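Local coordinates for protein phenylacetate-CoA oxygenase subunit PaaB (Ralstonia eutropha JMP134, PDB 3EGR) that probably serves as a small subunit of the multicomponent oxygenase that attacks the aromatic ring of phenylacetyl-CoA in aerobic phenylacetate degradation, at residues A36-R41 and T45-G50; T31-A36 and I53-S58. All blocks are in the same frame, centred on the assembly; numbering follows the deposited sequence. Where two conformers were deposited one is given.

Interaction 1: A36-R41 and T45-G50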
loop_
_atom_site.group_PDB
_atom_site.type_symbol
_atom_site.label_atom_id
_atom_site.label_comp_id
_atom_site.label_asym_id
_atom_site.label_seq_id
_atom_site.Cartn_x
_atom_site.Cartn_y
_atom_site.Cartn_z
ATOM N N ALA A 36 -3.327 -5.603 -13.568
ATOM C CA ALA A 36 -4.646 -5.621 -12.926
ATOM C C ALA A 36 -5.620 -4.683 -13.651
ATOM O O ALA A 36 -6.769 -5.029 -13.911
ATOM C CB ALA A 36 -4.524 -5.251 -11.477
ATOM N N LEU A 37 -5.146 -3.497 -13.998
ATOM C CA LEU A 37 -5.949 -2.543 -14.778
ATOM C C LEU A 37 -6.378 -3.134 -16.112
ATOM O O LEU A 37 -7.554 -3.128 -16.443
ATOM C CB LEU A 37 -5.152 -1.259 -15.049
ATOM C CG LEU A 37 -5.294 -0.131 -14.048
ATOM C CD1 LEU A 37 -4.347 0.981 -14.449
ATOM C CD2 LEU A 37 -6.748 0.347 -13.982
ATOM N N HIS A 38 -5.403 -3.629 -16.867
ATOM C CA HIS A 38 -5.657 -4.264 -18.155
ATOM C C HIS A 38 -6.703 -5.381 -18.023
ATOM O O HIS A 38 -7.660 -5.423 -18.790
ATOM C CB HIS A 38 -4.344 -4.783 -18.752
ATOM C CG HIS A 38 -4.506 -5.507 -20.057
ATOM N ND1 HIS A 38 -4.523 -4.861 -21.279
ATOM C CD2 HIS A 38 -4.633 -6.832 -20.332
ATOM C CE1 HIS A 38 -4.650 -5.754 -22.246
ATOM N NE2 HIS A 38 -4.722 -6.957 -21.697
HETATM N N MSE A 39 -6.525 -6.266 -17.039
HETATM C CA MSE A 39 -7.468 -7.373 -16.805
HETATM C C MSE A 39 -8.852 -6.868 -16.410
HETATM O O MSE A 39 -9.858 -7.395 -16.888
HETATM C CB MSE A 39 -6.968 -8.328 -15.703
HETATM C CG MSE A 39 -5.830 -9.239 -16.109
HETATM SE SE MSE A 39 -5.154 -10.362 -14.649
HETATM C CE MSE A 39 -6.729 -11.399 -14.247
ATOM N N ALA A 40 -8.901 -5.895 -15.502
ATOM C CA ALA A 40 -10.176 -5.325 -15.060
ATOM C C ALA A 40 -10.903 -4.699 -16.246
ATOM O O ALA A 40 -12.119 -4.894 -16.408
ATOM C CB ALA A 40 -9.982 -4.313 -13.922
ATOM N N ARG A 41 -10.154 -3.975 -17.084
ATOM C CA ARG A 41 -10.709 -3.334 -18.294
ATOM C C ARG A 41 -11.463 -4.361 -19.141
ATOM O O ARG A 41 -12.576 -4.102 -19.600
ATOM C CB ARG A 41 -9.596 -2.639 -19.119
ATOM C CG ARG A 41 -10.073 -1.751 -20.308
ATOM C CD ARG A 41 -8.891 -1.009 -21.008
ATOM N NE ARG A 41 -9.066 -0.824 -22.459
ATOM C CZ ARG A 41 -9.636 0.229 -23.048
ATOM N NH1 ARG A 41 -10.113 1.242 -22.331
ATOM N NH2 ARG A 41 -9.738 0.273 -24.373
ATOM N N THR A 45 -15.182 -4.085 -17.497
ATOM C CA THR A 45 -15.747 -2.978 -18.276
ATOM C C THR A 45 -15.957 -3.303 -19.750
ATOM O O THR A 45 -16.632 -2.550 -20.449
ATOM C CB THR A 45 -14.904 -1.698 -18.165
ATOM O OG1 THR A 45 -13.745 -1.803 -18.998
ATOM C CG2 THR A 45 -14.499 -1.442 -16.713
ATOM N N ARG A 46 -15.378 -4.402 -20.229
ATOM C CA ARG A 46 -15.441 -4.729 -21.652
ATOM C C ARG A 46 -14.994 -3.564 -22.527
ATOM O O ARG A 46 -15.556 -3.330 -23.586
ATOM C CB ARG A 46 -16.856 -5.159 -22.047
ATOM C CG ARG A 46 -17.316 -6.364 -21.291
ATOM C CD ARG A 46 -18.715 -6.734 -21.636
ATOM N NE ARG A 46 -19.161 -7.827 -20.792
ATOM C CZ ARG A 46 -20.326 -8.457 -20.917
ATOM N NH1 ARG A 46 -21.205 -8.107 -21.856
ATOM N NH2 ARG A 46 -20.616 -9.451 -20.090
ATOM N N ARG A 47 -13.978 -2.837 -22.066
ATOM C CA ARG A 47 -13.389 -1.713 -22.816
ATOM C C ARG A 47 -14.325 -0.548 -23.167
ATOM O O ARG A 47 -14.016 0.223 -24.053
ATOM C CB ARG A 47 -12.659 -2.232 -24.070
ATOM C CG ARG A 47 -11.522 -3.173 -23.715
ATOM C CD ARG A 47 -10.635 -3.528 -24.869
ATOM N NE ARG A 47 -9.785 -4.658 -24.502
ATOM C CZ ARG A 47 -8.627 -4.975 -25.085
ATOM N NH1 ARG A 47 -8.155 -4.275 -26.104
ATOM N NH2 ARG A 47 -7.931 -6.022 -24.656
ATOM N N GLN A 48 -15.434 -0.398 -22.445
ATOM C CA GLN A 48 -16.331 0.759 -22.597
ATOM C C GLN A 48 -15.555 2.083 -22.531
ATOM O O GLN A 48 -14.706 2.263 -21.663
ATOM C CB GLN A 48 -17.397 0.761 -21.484
ATOM C CG GLN A 48 -18.849 0.903 -21.969
ATOM C CD GLN A 48 -19.450 -0.440 -22.404
ATOM O OE1 GLN A 48 -19.171 -1.485 -21.795
ATOM N NE2 GLN A 48 -20.278 -0.418 -23.459
ATOM N N GLU A 49 -15.850 2.999 -23.456
ATOM C CA GLU A 49 -15.332 4.368 -23.390
ATOM C C GLU A 49 -15.933 5.037 -22.158
ATOM O O GLU A 49 -17.071 4.735 -21.766
ATOM C CB GLU A 49 -15.693 5.192 -24.651
ATOM C CG GLU A 49 -14.899 4.853 -25.957
ATOM C CD GLU A 49 -15.425 5.597 -27.208
ATOM N N GLY A 50 -15.151 5.922 -21.541
ATOM C CA GLY A 50 -15.662 6.845 -20.527
ATOM C C GLY A 50 -15.794 6.292 -19.122
ATOM O O GLY A 50 -16.411 6.913 -18.258
#
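R41 and R47 meet with their side chains crossing at about a right angle. In the one of two R41 conformers described here, which makes the guanidinium geometry tentative, the aliphatic root of R47 lies against one face of the R41 guanidinium, with R47 CB 3.8 Å above its plane and offset toward the rim, while R47 CG comes within 3.6 Å of R41 NE. The two guanidinium planes are then turned 48° apart. Although their NE atoms are 4.4 Å from each other in this conformer, R47 NE forms a salt bridge with D42, which probably eases the repulsion. Extended from CG to NE, the R47 chain carries its NH2 obliquely to H38 CE1 at 4.1 Å, a loose approach of an exposed arginine to an exposed imidazole.

Beneath these side chains lies the C-terminal end of helix 33-45, where R46 leaves helical geometry with positive phi and a type I' beta turn runs from T45 to Q48. The carbonyl of R41 gathers the donors here. T45 OG1 bonds to R41 O at 2.6 Å, in the carbonyl plane and on a lone pair; chi1 of 78° sets this hydroxyl between its own backbone N and carbonyl carbon, within reach of R41 O. R47 N reaches the same R41 O at 3.1 Å, but from above the carbonyl plane. T45 N adds only weak bonds, to R41 O and to A40 O.

Interaction 2: T31-A36 and I53-S58. With SCN (thiocyanate ion), chain C.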
loop_
_atom_site.group_PDB
_atom_site.type_symbol
_atom_site.label_atom_id
_atom_site.label_comp_id
_atom_site.label_asym_id
_atom_site.label_seq_id
_atom_site.Cartn_x
_atom_site.Cartn_y
_atom_site.Cartn_z
ATOM N N THR A 31 -0.117 -9.757 -11.529
ATOM C CA THR A 31 1.273 -9.593 -11.097
ATOM C C THR A 31 1.597 -8.146 -10.730
ATOM O O THR A 31 2.474 -7.923 -9.949
ATOM C CB THR A 31 2.271 -10.094 -12.134
ATOM O OG1 THR A 31 2.133 -9.316 -13.322
ATOM C CG2 THR A 31 2.056 -11.595 -12.437
ATOM N N ASP A 32 0.892 -7.160 -11.270
ATOM C CA ASP A 32 1.126 -5.775 -10.856
ATOM C C ASP A 32 -0.060 -4.892 -11.189
ATOM O O ASP A 32 -1.049 -5.361 -11.792
ATOM C CB ASP A 32 2.398 -5.230 -11.503
ATOM C CG ASP A 32 2.419 -5.416 -12.988
ATOM O OD1 ASP A 32 1.474 -5.001 -13.701
ATOM O OD2 ASP A 32 3.403 -5.999 -13.453
ATOM N N ALA A 33 0.032 -3.620 -10.806
ATOM C CA ALA A 33 -1.113 -2.729 -10.918
ATOM C C ALA A 33 -1.526 -2.540 -12.381
ATOM O O ALA A 33 -2.716 -2.472 -12.698
ATOM C CB ALA A 33 -0.840 -1.391 -10.239
ATOM N N GLN A 34 -0.554 -2.501 -13.280
ATOM C CA GLN A 34 -0.874 -2.276 -14.687
ATOM C C GLN A 34 -1.530 -3.488 -15.329
ATOM O O GLN A 34 -2.421 -3.333 -16.158
ATOM C CB GLN A 34 0.353 -1.811 -15.456
ATOM C CG GLN A 34 0.795 -0.403 -15.051
ATOM C CD GLN A 34 -0.272 0.673 -15.315
ATOM O OE1 GLN A 34 -0.811 0.779 -16.424
ATOM N NE2 GLN A 34 -0.571 1.478 -14.296
ATOM N N GLN A 35 -1.116 -4.686 -14.931
ATOM C CA GLN A 35 -1.768 -5.898 -15.423
ATOM C C GLN A 35 -3.167 -6.018 -14.823
ATOM O O GLN A 35 -4.099 -6.465 -15.508
ATOM C CB GLN A 35 -0.933 -7.148 -15.136
ATOM C CG GLN A 35 -1.547 -8.415 -15.696
ATOM C CD GLN A 35 -0.859 -9.701 -15.261
ATOM O OE1 GLN A 35 -0.459 -9.862 -14.106
ATOM N NE2 GLN A 35 -0.743 -10.642 -16.194
ATOM N N ALA A 36 -3.327 -5.603 -13.568
ATOM C CA ALA A 36 -4.646 -5.621 -12.926
ATOM C C ALA A 36 -5.620 -4.683 -13.651
ATOM O O ALA A 36 -6.769 -5.029 -13.911
ATOM C CB ALA A 36 -4.524 -5.251 -11.477
ATOM N N ILE A 53 -11.473 3.110 -14.005
ATOM C CA ILE A 53 -11.148 1.927 -13.205
ATOM C C ILE A 53 -10.075 2.229 -12.149
ATOM O O ILE A 53 -9.039 2.812 -12.448
ATOM C CB ILE A 53 -10.633 0.748 -14.098
ATOM C CG1 ILE A 53 -11.502 0.592 -15.352
ATOM C CG2 ILE A 53 -10.588 -0.572 -13.299
ATOM C CD1 ILE A 53 -10.988 -0.473 -16.338
ATOM N N TRP A 54 -10.331 1.815 -10.914
ATOM C CA TRP A 54 -9.331 1.835 -9.844
ATOM C C TRP A 54 -9.024 0.413 -9.402
ATOM O O TRP A 54 -9.950 -0.369 -9.125
ATOM C CB TRP A 54 -9.840 2.591 -8.619
ATOM C CG TRP A 54 -9.958 4.066 -8.760
ATOM C CD1 TRP A 54 -9.582 4.823 -9.829
ATOM C CD2 TRP A 54 -10.440 4.980 -7.767
ATOM N NE1 TRP A 54 -9.818 6.154 -9.572
ATOM C CE2 TRP A 54 -10.343 6.278 -8.313
ATOM C CE3 TRP A 54 -10.948 4.830 -6.470
ATOM C CZ2 TRP A 54 -10.744 7.417 -7.614
ATOM C CZ3 TRP A 54 -11.341 5.967 -5.767
ATOM C CH2 TRP A 54 -11.244 7.243 -6.348
ATOM N N VAL A 55 -7.735 0.088 -9.325
ATOM C CA VAL A 55 -7.288 -1.161 -8.737
ATOM C C VAL A 55 -6.459 -0.871 -7.491
ATOM O O VAL A 55 -5.699 0.108 -7.428
ATOM C CB VAL A 55 -6.487 -2.050 -9.736
ATOM C CG1 VAL A 55 -7.388 -2.502 -10.887
ATOM C CG2 VAL A 55 -5.205 -1.353 -10.236
ATOM N N VAL A 56 -6.619 -1.745 -6.502
ATOM C CA VAL A 56 -5.985 -1.610 -5.196
ATOM C C VAL A 56 -5.594 -2.996 -4.711
ATOM O O VAL A 56 -6.433 -3.911 -4.699
ATOM C CB VAL A 56 -6.961 -1.024 -4.166
ATOM C CG1 VAL A 56 -6.234 -0.683 -2.910
ATOM C CG2 VAL A 56 -7.655 0.190 -4.747
ATOM N N PRO A 57 -4.319 -3.174 -4.325
ATOM C CA PRO A 57 -3.975 -4.444 -3.723
ATOM C C PRO A 57 -4.780 -4.614 -2.448
ATOM O O PRO A 57 -4.906 -3.652 -1.681
ATOM C CB PRO A 57 -2.476 -4.309 -3.415
ATOM C CG PRO A 57 -2.137 -2.914 -3.581
ATOM C CD PRO A 57 -3.167 -2.264 -4.418
ATOM N N SER A 58 -5.334 -5.813 -2.260
ATOM C CA SER A 58 -6.112 -6.168 -1.074
ATOM C C SER A 58 -5.458 -5.748 0.242
ATOM O O SER A 58 -6.120 -5.227 1.138
ATOM C CB SER A 58 -6.349 -7.682 -1.044
ATOM O OG SER A 58 -7.347 -8.074 -1.969
HETATM S S SCN C . -10.594 -6.506 2.631
HETATM C C SCN C . -10.670 -7.122 0.936
HETATM N N SCN C . -10.015 -7.432 -0.157
#
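V55 rises from strand 52-57 toward helix 33-45 and meets the first turn of that helix at A33 and A36. Its CB already lies 4.1 Å from A36 CB, the methyl that points back at the strand. From there the side chain forks. With chi1 at -65°, CG1 sits beside the backbone N of V55 and anti to its carbonyl carbon; this branch runs alongside A36, 4.0 Å from A36 CB and 3.9 Å from A36 C. The other branch, CG2, stays near A36 CB but turns to the start of the same turn, where it approaches A33 O at 3.7 Å and, less closely, A33 CB. The two methyls of this buried valine thus meet both alanine methyls and backbone carbonyls of the helix.

Strands 23-29 and 52-57 run parallel on either side of strand 9-15, and helix 33-45 joins them in a beta-alpha-beta crossover over one face of this antiparallel sheet. V55 belongs to that face, which W10 of strand 9-15 also lines beneath A33. The next residue, V56, points away from the helix and packs on V56 of the second subunit, while W54 and V55 pair with an antiparallel strand of that subunit, continuing the sheet across the interface.

At the start of the helix D32 is the N-cap, its OD1 accepting from Q35 N at 2.9 Å. Q35 in turn reaches back to T31: Q35 OE1 takes T31 N at 2.6 Å, nearly along the C=O direction, and T31 OG1 at 2.8 Å, above the amide plane. Beyond the strand's far end, one of two conformers of S58 brings OG near the N of a thiocyanate probably left from crystallisation, a doubtful bond since the E11 carboxylate is an alternative, also weak, partner.

Interaction 2 lies at the start of helix 33-45 and interaction 1 gathers round its end; their centres are 12 Å apart, and they share A36. Along the chain, residues 31-36 lead into the helix, 36-41 and 45-50 follow through its body and exit, and 53-58 returns as a strand, so interaction 1 lies between the two ends of interaction 2. I53 ties the two directly: its CD1 packs on R41 CA and T45 CG2, and its CG2 on A40 CB. One contact thus belongs to the helix's C-terminal turn, the other to the place where its beginning packs on the sheet, whose strand 52-57 also carries the interface with the second subunit.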